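Side-chain contact in acetyl-CoA acetyltransferase A (Ascaris suum, PDB 6BJA), which probably catalyses acyl transfer to and from coenzyme A as a thiolase, an acetyl-CoA C-acetyltransferase of lipid metabolism: residues G246-A250 and A251-T255. Sequence-based numbering, arbitrary orientation.
Sequences GTITA and ANAST. With COA (coenzyme A), chain C.
Asn252 lays its carboxamide back across the backbone of Thr247 to Thr249, meeting the Thr249 side chain at about a right angle. Its chi1 of 60° brings CG back over the preceding chain, and chi2 (40°) sets which amide atom faces which partner. Asn252 ND2 reaches Thr247 O at 3.0 Å with a nearly straight N-H...O (167°); the donor lies in the carbonyl plane of Thr247, and that oxygen lies close to the amide plane of Asn252. Asn252 OD1 accepts from Thr249 N at 2.8 Å, a bond equally straight at hydrogen although this donor stands above the carbonyl plane. Two such bonds limit rotation of the amide, and Asp181 of helix 177-197 takes a further bond from ND2. Thr249 answers in the reverse direction: Thr249 OG1 accepts from Asn252 N at 3.3 Å and, weakly, from Ala251 N, while Thr249 O takes a weak bond from Asn252 N, completing an ST motif. Ile248 CG2 lies against Asn252 OD1 and packs on Ala253 CB at 4.0 Å. The folded loop faces coenzyme A with its small residues: Ala251 CB lies 3.7 Å from C6A of the adenine, while Ser254 O accepts from the pantetheine N4P at 3.1 Å. A water lies 2.8 Å from both Ala250 O and Ser254 O, between the two carbonyls. This ST motif, closed by the Asn252 carboxamide ahead of strand 257-267, forms part of the coenzyme A pocket of the thiolase fold.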
# COMPACT_ATOMS: atom_id res chain seq x y z
N GLY A 246 -15.03 -25.63 19.71
CA GLY A 246 -13.75 -25.67 19.02
C GLY A 246 -12.71 -26.52 19.72
O GLY A 246 -12.77 -26.72 20.93
N THR A 247 -11.75 -27.02 18.94
CA THR A 247 -10.69 -27.89 19.47
C THR A 247 -9.31 -27.58 18.91
O THR A 247 -8.29 -27.87 19.53
CB THR A 247 -10.99 -29.36 19.16
OG1 THR A 247 -11.00 -29.56 17.74
CG2 THR A 247 -12.32 -29.78 19.73
N ILE A 248 -9.27 -26.98 17.72
CA ILE A 248 -8.00 -26.72 17.07
C ILE A 248 -7.43 -25.37 17.52
O ILE A 248 -8.12 -24.34 17.51
CB ILE A 248 -8.15 -26.76 15.53
CG1 ILE A 248 -8.66 -28.15 15.09
CG2 ILE A 248 -6.83 -26.44 14.84
CD1 ILE A 248 -8.92 -28.29 13.59
N THR A 249 -6.16 -25.40 17.92
CA THR A 249 -5.46 -24.25 18.47
C THR A 249 -4.16 -24.02 17.73
O THR A 249 -3.73 -24.86 16.94
CB THR A 249 -5.11 -24.44 19.94
OG1 THR A 249 -4.06 -25.40 20.04
CG2 THR A 249 -6.31 -24.92 20.73
N ALA A 250 -3.48 -22.93 18.07
CA ALA A 250 -2.16 -22.67 17.47
C ALA A 250 -1.19 -23.81 17.77
O ALA A 250 -0.31 -24.08 16.96
CB ALA A 250 -1.60 -21.35 17.96
N ALA A 251 -1.35 -24.47 18.92
CA ALA A 251 -0.41 -25.50 19.32
C ALA A 251 -0.67 -26.84 18.62
O ALA A 251 0.28 -27.57 18.37
CB ALA A 251 -0.44 -25.70 20.85
N ASN A 252 -1.92 -27.16 18.29
CA ASN A 252 -2.16 -28.48 17.69
C ASN A 252 -2.43 -28.35 16.19
O ASN A 252 -2.85 -29.30 15.55
CB ASN A 252 -3.29 -29.25 18.42
CG ASN A 252 -4.62 -28.54 18.43
OD1 ASN A 252 -5.01 -27.95 17.44
ND2 ASN A 252 -5.37 -28.67 19.55
N ALA A 253 -2.16 -27.15 15.65
CA ALA A 253 -2.16 -26.93 14.19
C ALA A 253 -0.74 -26.72 13.75
O ALA A 253 0.06 -26.24 14.52
CB ALA A 253 -2.98 -25.73 13.82
N SER A 254 -0.45 -27.03 12.50
CA SER A 254 0.86 -26.69 11.97
C SER A 254 1.01 -25.17 11.86
O SER A 254 0.05 -24.41 11.93
CB SER A 254 1.12 -27.35 10.62
OG SER A 254 0.23 -26.89 9.63
N THR A 255 2.27 -24.77 11.73
CA THR A 255 2.68 -23.38 11.71
C THR A 255 3.01 -22.97 10.28
O THR A 255 2.94 -23.79 9.37
CB THR A 255 3.92 -23.18 12.61
OG1 THR A 255 4.88 -24.19 12.30
CG2 THR A 255 3.54 -23.30 14.07
N1A COA C . 3.02 -24.55 22.44
C2A COA C . 2.51 -23.67 23.33
N3A COA C . 1.95 -22.50 22.99
C4A COA C . 1.86 -22.13 21.70
C5A COA C . 2.38 -23.02 20.66
C6A COA C . 2.99 -24.29 21.11
N6A COA C . 3.49 -25.19 20.23
N7A COA C . 2.17 -22.40 19.48
C8A COA C . 1.56 -21.21 19.75
N9A COA C . 1.37 -21.06 21.08
C1B COA C . 0.76 -19.91 21.81
C2B COA C . 1.68 -18.70 21.70
O2B COA C . 2.49 -18.55 22.87
C3B COA C . 0.77 -17.51 21.53
O3B COA C . 0.87 -16.70 22.71
P3B COA C . -0.30 -16.36 23.76
O7A COA C . -0.97 -17.66 24.15
O8A COA C . 0.34 -15.73 24.98
O9A COA C . -1.30 -15.42 23.14
C4B COA C . -0.59 -18.10 21.16
O4B COA C . -0.51 -19.52 21.27
C5B COA C . -0.91 -17.78 19.71
O5B COA C . 0.08 -18.47 18.94
P1A COA C . 1.05 -17.74 17.88
O1A COA C . 1.74 -16.53 18.46
O2A COA C . 2.08 -18.72 17.36
O3A COA C . 0.14 -17.23 16.68
P2A COA C . 0.69 -16.07 15.72
O4A COA C . 0.79 -14.77 16.49
O5A COA C . 2.02 -16.44 15.10
O6A COA C . -0.44 -15.97 14.59
CBP COA C . -0.60 -17.04 12.49
CCP COA C . -0.87 -17.18 13.98
CDP COA C . -1.40 -15.86 12.00
CEP COA C . 0.86 -16.72 12.20
CAP COA C . -1.16 -18.28 11.76
OAP COA C . -1.13 -18.00 10.35
C9P COA C . -0.41 -19.56 12.06
O9P COA C . 0.69 -19.56 12.60
N8P COA C . -0.96 -20.74 11.74
C7P COA C . -2.26 -20.91 11.13
C6P COA C . -2.70 -22.36 11.26
C5P COA C . -2.70 -22.98 9.88
O5P COA C . -3.73 -23.04 9.22
N4P COA C . -1.52 -23.39 9.44
C3P COA C . -1.39 -23.91 8.09
C2P COA C . -1.43 -25.41 7.98
S1P COA C . -2.51 -25.90 6.61
O HOH W 1 -0.04 -23.07 14.36